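Local coordinates for solute-binding protein (Thermoactinomyces vulgaris, PDB 2ZYO), which binds cyclodextrins and maltodextrins such as maltotetraose, and probably delivers them to a membrane sugar transporter, at residues A[41-46]-A[300-305]; A[182-187]-A[212-217]; A[367-370]-A[374-377]. All coordinates share one frame; numbering follows the deposited sequence.

Interaction 1 of 3, residues A[41-46]-A[300-305]; sequences GEFTKK and MQFLTS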
loop_
_atom_site.group_PDB
_atom_site.type_symbol
_atom_site.label_atom_id
_atom_site.label_comp_id
_atom_site.label_asym_id
_atom_site.label_seq_id
_atom_site.Cartn_x
_atom_site.Cartn_y
_atom_site.Cartn_z
ATOM N N GLY A 41 16.412 -21.141 2.952
ATOM C CA GLY A 41 17.611 -21.980 2.950
ATOM C C GLY A 41 18.398 -21.901 4.247
ATOM O O GLY A 41 18.847 -22.927 4.769
ATOM N N GLU A 42 18.557 -20.684 4.768
ATOM C CA GLU A 42 19.244 -20.469 6.047
ATOM C C GLU A 42 18.485 -21.084 7.225
ATOM O O GLU A 42 19.101 -21.609 8.151
ATOM C CB GLU A 42 19.496 -18.977 6.301
ATOM C CG GLU A 42 20.541 -18.339 5.378
ATOM C CD GLU A 42 21.966 -18.819 5.639
ATOM O OE1 GLU A 42 22.276 -19.251 6.773
ATOM O OE2 GLU A 42 22.787 -18.754 4.702
ATOM N N PHE A 43 17.154 -21.018 7.188
ATOM C CA PHE A 43 16.327 -21.668 8.210
ATOM C C PHE A 43 16.537 -23.181 8.190
ATOM O O PHE A 43 16.687 -23.805 9.240
ATOM C CB PHE A 43 14.844 -21.326 8.020
ATOM C CG PHE A 43 13.949 -21.861 9.110
ATOM C CD1 PHE A 43 13.760 -21.149 10.289
ATOM C CD2 PHE A 43 13.285 -23.075 8.950
ATOM C CE1 PHE A 43 12.926 -21.640 11.297
ATOM C CE2 PHE A 43 12.455 -23.574 9.951
ATOM C CZ PHE A 43 12.276 -22.854 11.125
ATOM N N THR A 44 16.554 -23.757 6.990
ATOM C CA THR A 44 16.795 -25.189 6.811
ATOM C C THR A 44 18.179 -25.587 7.330
ATOM O O THR A 44 18.330 -26.608 8.008
ATOM C CB THR A 44 16.633 -25.590 5.330
ATOM O OG1 THR A 44 15.270 -25.385 4.939
ATOM C CG2 THR A 44 17.000 -27.046 5.114
ATOM N N LYS A 45 19.176 -24.761 7.025
ATOM C CA LYS A 45 20.546 -24.980 7.483
ATOM C C LYS A 45 20.618 -24.981 9.012
ATOM O O LYS A 45 21.345 -25.778 9.605
ATOM C CB LYS A 45 21.459 -23.894 6.915
ATOM C CG LYS A 45 22.943 -24.222 6.926
ATOM C CD LYS A 45 23.737 -23.053 6.363
ATOM C CE LYS A 45 25.189 -23.409 6.117
ATOM N NZ LYS A 45 25.990 -22.188 5.817
ATOM N N LYS A 46 19.844 -24.095 9.634
ATOM C CA LYS A 46 19.836 -23.933 11.084
ATOM C C LYS A 46 19.088 -25.062 11.798
ATOM O O LYS A 46 19.526 -25.531 12.851
ATOM C CB LYS A 46 19.233 -22.570 11.454
ATOM C CG LYS A 46 19.120 -22.297 12.949
ATOM C CD LYS A 46 18.375 -21.000 13.223
ATOM C CE LYS A 46 18.069 -20.847 14.704
ATOM N NZ LYS A 46 17.357 -19.571 14.993
ATOM N N MET A 300 8.407 -17.788 10.218
ATOM C CA MET A 300 7.949 -16.440 9.890
ATOM C C MET A 300 8.825 -15.370 10.537
ATOM O O MET A 300 9.154 -14.363 9.909
ATOM C CB MET A 300 6.495 -16.244 10.311
ATOM C CG MET A 300 5.920 -14.912 9.856
ATOM S SD MET A 300 4.305 -14.526 10.548
ATOM C CE MET A 300 3.267 -15.715 9.695
ATOM N N GLN A 301 9.185 -15.591 11.800
ATOM C CA GLN A 301 10.081 -14.683 12.513
ATOM C C GLN A 301 11.478 -14.688 11.894
ATOM O O GLN A 301 12.106 -13.636 11.755
ATOM C CB GLN A 301 10.158 -15.047 13.996
ATOM C CG GLN A 301 8.896 -14.733 14.769
ATOM C CD GLN A 301 8.909 -15.327 16.158
ATOM O OE1 GLN A 301 9.466 -14.745 17.087
ATOM N NE2 GLN A 301 8.283 -16.487 16.309
ATOM N N PHE A 302 11.952 -15.872 11.517
ATOM C CA PHE A 302 13.268 -16.006 10.896
ATOM C C PHE A 302 13.338 -15.229 9.581
ATOM O O PHE A 302 14.360 -14.617 9.266
ATOM C CB PHE A 302 13.619 -17.484 10.679
ATOM C CG PHE A 302 15.043 -17.712 10.273
ATOM C CD1 PHE A 302 16.035 -17.900 11.233
ATOM C CD2 PHE A 302 15.400 -17.737 8.928
ATOM C CE1 PHE A 302 17.362 -18.106 10.856
ATOM C CE2 PHE A 302 16.725 -17.940 8.545
ATOM C CZ PHE A 302 17.703 -18.126 9.511
ATOM N N LEU A 303 12.235 -15.240 8.832
ATOM C CA LEU A 303 12.167 -14.564 7.536
ATOM C C LEU A 303 12.000 -13.048 7.650
ATOM O O LEU A 303 12.134 -12.337 6.656
ATOM C CB LEU A 303 11.024 -15.137 6.688
ATOM C CG LEU A 303 11.077 -16.613 6.277
ATOM C CD1 LEU A 303 9.784 -17.006 5.584
ATOM C CD2 LEU A 303 12.278 -16.911 5.383
ATOM N N THR A 304 11.692 -12.567 8.855
ATOM C CA THR A 304 11.416 -11.144 9.071
ATOM C C THR A 304 12.346 -10.498 10.103
ATOM O O THR A 304 12.050 -9.422 10.635
ATOM C CB THR A 304 9.944 -10.902 9.485
ATOM O OG1 THR A 304 9.647 -11.649 10.673
ATOM C CG2 THR A 304 8.988 -11.322 8.372
ATOM N N SER A 305 13.472 -11.154 10.376
ATOM C CA SER A 305 14.462 -10.624 11.310
ATOM C C SER A 305 15.146 -9.394 10.724
ATOM O O SER A 305 15.038 -9.124 9.523
ATOM C CB SER A 305 15.515 -11.688 11.617
ATOM O OG SER A 305 16.338 -11.905 10.484
#
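The ring of Phe302 has Phe43 over one face and Glu42 at its edge. The CA of Phe43 stands above that face, 3.7 Å from the plane and offset toward the rim. Glu42 meets the edge in plane, its CB 3.7 Å from Phe302 CE2. The Phe43 ring in turn points its own edge at Phe302. The two rings form a T-shaped (edge-to-face) pair, with centroids 5.5 Å apart and planes at 70°. This pair joins helix 30-47 to helix 293-302 in one lobe of the periplasmic-binding-protein fold.

The edge atom of Phe43 is CD1, which lies 3.7 Å from Phe302 CG. The CB of Phe43 adds an off-centre CH-pi contact, 4.2 Å from the Phe302 ring centroid. Both phenylalanines have CG anti to the backbone N. In Phe302 (chi1 -170°) this carries the ring out to the backbone of helix 30-47. The extended chain of Lys46 comes up obliquely, its CD nearest Phe302 CE1, while the carboxylate of Glu42 turns away.

With an alanine in place of Phe302, Phe43 would probably lose the aromatic face that meets its edge, and a gap would open beside helix 30-47. Phe43 also packs on Ile49 and Val51, so it links strand 50-55 to the contact. Met300 and Leu303, on the same segment as Phe302, touch Trp284 of strand 278-287. Just past Phe302, Thr304 OG1 donates a 2.9 Å hydrogen bond back to Met300 O, tilted 23° from the carbonyl plane.

Interaction 2 of 3, residues A[182-187]-A[212-217]; sequences AAKGAA and MNEVQK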
loop_
_atom_site.group_PDB
_atom_site.type_symbol
_atom_site.label_atom_id
_atom_site.label_comp_id
_atom_site.label_asym_id
_atom_site.label_seq_id
_atom_site.Cartn_x
_atom_site.Cartn_y
_atom_site.Cartn_z
ATOM N N ALA A 182 -8.105 13.132 3.690
ATOM C CA ALA A 182 -7.581 13.022 5.053
ATOM C C ALA A 182 -7.236 14.388 5.650
ATOM O O ALA A 182 -7.453 14.620 6.841
ATOM C CB ALA A 182 -6.370 12.105 5.084
ATOM N N ALA A 183 -6.713 15.287 4.814
ATOM C CA ALA A 183 -6.374 16.652 5.230
ATOM C C ALA A 183 -7.579 17.398 5.796
ATOM O O ALA A 183 -7.439 18.223 6.699
ATOM C CB ALA A 183 -5.781 17.427 4.063
ATOM N N LYS A 184 -8.761 17.099 5.260
ATOM C CA LYS A 184 -9.990 17.771 5.678
ATOM C C LYS A 184 -10.660 17.072 6.861
ATOM O O LYS A 184 -11.636 17.584 7.414
ATOM C CB LYS A 184 -10.967 17.884 4.502
ATOM C CG LYS A 184 -10.346 18.400 3.205
ATOM C CD LYS A 184 -9.623 19.729 3.390
ATOM C CE LYS A 184 -8.825 20.086 2.153
ATOM N NZ LYS A 184 -8.121 21.393 2.300
ATOM N N GLY A 185 -10.129 15.910 7.239
ATOM C CA GLY A 185 -10.668 15.115 8.342
ATOM C C GLY A 185 -11.639 14.028 7.909
ATOM O O GLY A 185 -12.318 13.433 8.747
ATOM N N ALA A 186 -11.702 13.766 6.603
ATOM C CA ALA A 186 -12.603 12.755 6.054
ATOM C C ALA A 186 -12.053 11.344 6.234
ATOM O O ALA A 186 -10.845 11.119 6.118
ATOM C CB ALA A 186 -12.880 13.029 4.585
ATOM N N ALA A 187 -12.954 10.405 6.515
ATOM C CA ALA A 187 -12.604 8.994 6.661
ATOM C C ALA A 187 -13.425 8.150 5.687
ATOM O O ALA A 187 -14.500 8.569 5.250
ATOM C CB ALA A 187 -12.841 8.539 8.095
ATOM N N MET A 212 -13.077 16.610 -1.975
ATOM C CA MET A 212 -13.426 16.540 -3.399
ATOM C C MET A 212 -13.351 17.913 -4.078
ATOM O O MET A 212 -13.115 18.001 -5.286
ATOM C CB MET A 212 -14.809 15.903 -3.591
ATOM C CG MET A 212 -15.203 15.644 -5.051
ATOM S SD MET A 212 -14.110 14.508 -5.940
ATOM C CE MET A 212 -14.947 12.953 -5.655
ATOM N N ASN A 213 -13.553 18.979 -3.304
ATOM C CA ASN A 213 -13.361 20.336 -3.819
ATOM C C ASN A 213 -11.913 20.576 -4.241
ATOM O O ASN A 213 -11.653 21.289 -5.215
ATOM C CB ASN A 213 -13.780 21.383 -2.785
ATOM C CG ASN A 213 -15.287 21.509 -2.648
ATOM O OD1 ASN A 213 -16.048 20.938 -3.424
ATOM N ND2 ASN A 213 -15.722 22.262 -1.649
ATOM N N GLU A 214 -10.977 19.982 -3.503
ATOM C CA GLU A 214 -9.561 20.057 -3.860
ATOM C C GLU A 214 -9.289 19.257 -5.132
ATOM O O GLU A 214 -8.580 19.725 -6.021
ATOM C CB GLU A 214 -8.670 19.556 -2.716
ATOM C CG GLU A 214 -8.715 20.413 -1.452
ATOM C CD GLU A 214 -7.814 21.643 -1.505
ATOM O OE1 GLU A 214 -7.533 22.157 -2.610
ATOM O OE2 GLU A 214 -7.388 22.106 -0.423
ATOM N N VAL A 215 -9.863 18.057 -5.210
ATOM C CA VAL A 215 -9.778 17.216 -6.408
ATOM C C VAL A 215 -10.248 17.988 -7.645
ATOM O O VAL A 215 -9.562 18.011 -8.672
ATOM C CB VAL A 215 -10.603 15.908 -6.242
ATOM C CG1 VAL A 215 -10.703 15.142 -7.561
ATOM C CG2 VAL A 215 -10.001 15.029 -5.150
ATOM N N GLN A 216 -11.409 18.626 -7.525
ATOM C CA GLN A 216 -11.991 19.434 -8.596
ATOM C C GLN A 216 -11.029 20.511 -9.099
ATOM O O GLN A 216 -10.913 20.729 -10.305
ATOM C CB GLN A 216 -13.299 20.068 -8.121
ATOM C CG GLN A 216 -14.103 20.752 -9.218
ATOM C CD GLN A 216 -15.406 21.327 -8.706
ATOM O OE1 GLN A 216 -15.444 21.985 -7.663
ATOM N NE2 GLN A 216 -16.487 21.086 -9.441
ATOM N N LYS A 217 -10.336 21.168 -8.168
ATOM C CA LYS A 217 -9.387 22.233 -8.504
ATOM C C LYS A 217 -8.250 21.764 -9.411
ATOM O O LYS A 217 -7.735 22.539 -10.221
ATOM C CB LYS A 217 -8.827 22.872 -7.232
ATOM C CG LYS A 217 -9.794 23.831 -6.548
ATOM C CD LYS A 217 -9.327 24.199 -5.145
ATOM C CE LYS A 217 -8.060 25.041 -5.161
ATOM N NZ LYS A 217 -7.525 25.227 -3.784
#
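Lys184 and Glu214 meet through one salt bridge. Lys184 NZ donates a hydrogen bond at 2.9 Å to Glu214 OE2, which accepts with its anti lone pair, away from the other oxygen. The two side chains cross at about a right angle. Their aliphatic parts also touch, with Lys184 CE 3.6 Å from Glu214 CG.

The next shell holds more charge. Lys217, one turn further along helix 206-220, reaches Glu214 OE1 from the syn side with its NZ at 3.3 Å. It comes in 31° out of the carboxylate plane. Lys217 also makes a cation-pi contact with Phe151. Lys184 NZ has a second acid partner, Asp271, in a salt bridge.

Further out, the backbone positions these groups. Lys184 precedes Gly185, which has positive phi (95°) in a Schellman motif and whose N bonds to Ala182 O at 3.0 Å. Glu214 bends at chi2 (-82°), which brings its carboxylate round toward both lysines. On another face of helix 206-220, Val215 packs on Thr177, Leu180 and Phe181 of helix 174-183.

The contact is thus a surface salt-bridge network that joins the C-terminal part of helix 174-183 and the turn after it to helix 206-220. Each carboxylate oxygen of Glu214 has its own lysine, and Lys184 is shared by two acids. This pairing probably favours the ionised form of Glu214.

Interaction 3 of 3, residues A[367-370]-A[374-377]; sequences HTFV and KQTP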
loop_
_atom_site.group_PDB
_atom_site.type_symbol
_atom_site.label_atom_id
_atom_site.label_comp_id
_atom_site.label_asym_id
_atom_site.label_seq_id
_atom_site.Cartn_x
_atom_site.Cartn_y
_atom_site.Cartn_z
ATOM N N HIS A 367 -14.945 10.674 -8.747
ATOM C CA HIS A 367 -13.819 11.505 -9.181
ATOM C C HIS A 367 -13.940 11.879 -10.659
ATOM O O HIS A 367 -13.736 13.037 -11.025
ATOM C CB HIS A 367 -12.487 10.794 -8.937
ATOM C CG HIS A 367 -11.988 10.897 -7.529
ATOM N ND1 HIS A 367 -12.594 10.251 -6.474
ATOM C CD2 HIS A 367 -10.925 11.555 -7.007
ATOM C CE1 HIS A 367 -11.933 10.516 -5.360
ATOM N NE2 HIS A 367 -10.916 11.304 -5.655
ATOM N N THR A 368 -14.272 10.894 -11.493
ATOM C CA THR A 368 -14.440 11.105 -12.934
ATOM C C THR A 368 -15.563 12.100 -13.234
ATOM O O THR A 368 -15.374 13.025 -14.028
ATOM C CB THR A 368 -14.675 9.767 -13.675
ATOM O OG1 THR A 368 -13.494 8.966 -13.581
ATOM C CG2 THR A 368 -14.989 9.997 -15.150
ATOM N N PHE A 369 -16.717 11.920 -12.590
ATOM C CA PHE A 369 -17.861 12.806 -12.816
ATOM C C PHE A 369 -17.543 14.252 -12.429
ATOM O O PHE A 369 -17.962 15.189 -13.111
ATOM C CB PHE A 369 -19.116 12.309 -12.079
ATOM C CG PHE A 369 -19.551 10.920 -12.474
ATOM C CD1 PHE A 369 -19.516 10.508 -13.808
ATOM C CD2 PHE A 369 -20.014 10.029 -11.514
ATOM C CE1 PHE A 369 -19.919 9.223 -14.168
ATOM C CE2 PHE A 369 -20.420 8.744 -11.864
ATOM C CZ PHE A 369 -20.373 8.341 -13.192
ATOM N N VAL A 370 -16.787 14.421 -11.345
ATOM C CA VAL A 370 -16.339 15.744 -10.907
ATOM C C VAL A 370 -15.309 16.332 -11.880
ATOM O O VAL A 370 -15.425 17.493 -12.283
ATOM C CB VAL A 370 -15.780 15.711 -9.456
ATOM C CG1 VAL A 370 -15.156 17.047 -9.074
ATOM C CG2 VAL A 370 -16.882 15.358 -8.474
ATOM N N LYS A 374 -19.437 16.951 -14.844
ATOM C CA LYS A 374 -20.779 16.400 -15.027
ATOM C C LYS A 374 -21.620 16.545 -13.763
ATOM O O LYS A 374 -22.841 16.706 -13.837
ATOM C CB LYS A 374 -20.711 14.935 -15.462
ATOM C CG LYS A 374 -20.216 14.745 -16.887
ATOM C CD LYS A 374 -20.221 13.286 -17.300
ATOM C CE LYS A 374 -19.743 13.128 -18.736
ATOM N NZ LYS A 374 -19.651 11.701 -19.142
ATOM N N GLN A 375 -20.958 16.484 -12.609
ATOM C CA GLN A 375 -21.619 16.624 -11.314
ATOM C C GLN A 375 -20.804 17.477 -10.353
ATOM O O GLN A 375 -19.585 17.587 -10.488
ATOM C CB GLN A 375 -21.854 15.254 -10.682
ATOM C CG GLN A 375 -22.991 14.464 -11.293
ATOM C CD GLN A 375 -23.211 13.150 -10.585
ATOM O OE1 GLN A 375 -22.331 12.289 -10.561
ATOM N NE2 GLN A 375 -24.390 12.984 -9.999
ATOM N N THR A 376 -21.486 18.075 -9.380
ATOM C CA THR A 376 -20.813 18.791 -8.302
ATOM C C THR A 376 -20.205 17.764 -7.342
ATOM O O THR A 376 -20.661 16.619 -7.301
ATOM C CB THR A 376 -21.778 19.713 -7.516
ATOM O OG1 THR A 376 -22.739 18.917 -6.812
ATOM C CG2 THR A 376 -22.496 20.691 -8.449
ATOM N N PRO A 377 -19.162 18.157 -6.588
ATOM C CA PRO A 377 -18.610 17.291 -5.544
ATOM C C PRO A 377 -19.673 16.645 -4.647
ATOM O O PRO A 377 -19.634 15.430 -4.442
ATOM C CB PRO A 377 -17.725 18.250 -4.747
ATOM C CG PRO A 377 -17.225 19.186 -5.784
ATOM C CD PRO A 377 -18.402 19.416 -6.696
HETATM O O HOH W 1 -17.587 19.392 -11.477
#
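Phe369 O receives two backbone N-H groups from the turn that follows its helix. Lys374 N donates at 2.9 Å, nearly head-on to the carbonyl (C=O...donor angle 167°). Gln375 N adds a weak bond at 3.3 Å. Both bonds tie the loop back to the last turn of helix 360-371, in a tight helix-loop-helix connection that leads into helix 377-394.

The packed side of the contact is apolar. Val370 CG2 lies 3.9 Å from Pro377 CA, and CG1 approaches the proline ring. With CG2 anti to its carbonyl carbon and CG1 anti to N (chi1 173°), Val370 presents both methyls to the start of the next helix. Ala380 of that helix also touches Val370.

The other side is looser. Phe369 and Gln375 lie side by side and point the same way, with ring and amide planes 71° apart. Gln375 OE1 comes obliquely to Phe369 CD2 at 3.4 Å. The NE2 of the same amide is hydrogen-bonded to Asp383. Lys374 is exposed, and its extended chain leads away from the contact.

Away from the Phe369 ring, a water bridges the two backbones. It donates to Val370 O at 3.0 Å and to Gln375 O at 2.9 Å. The side chain of Thr376, the N-cap residue of helix 377-394, caps a backbone N in the first turn of that helix. Phe369 O and Val370 O are thus satisfied by loop N-H groups and by water, while Val370 and Pro377 meet through carbon atoms.

How the interactions relate
From the N terminus, the chain enters interaction 1 on helix 30-47. It returns to that contact only at 300-305, so interaction 1 closes a loop of 253 residues. Interaction 2 is nested inside that loop and closes a much shorter one, between helices 174-183 and 206-220. Interaction 3 comes after both and closes the tight turn from helix 360-371 to helix 377-394. Interactions 2 and 3 touch: Met212 and Asn213 pack on Pro377, Val215 on His367, and Gln216 on Val370. Together they tie four helices on one side of the chain's centre. Interaction 1 lies on the opposite side, its centre 44 Å from that of interaction 2.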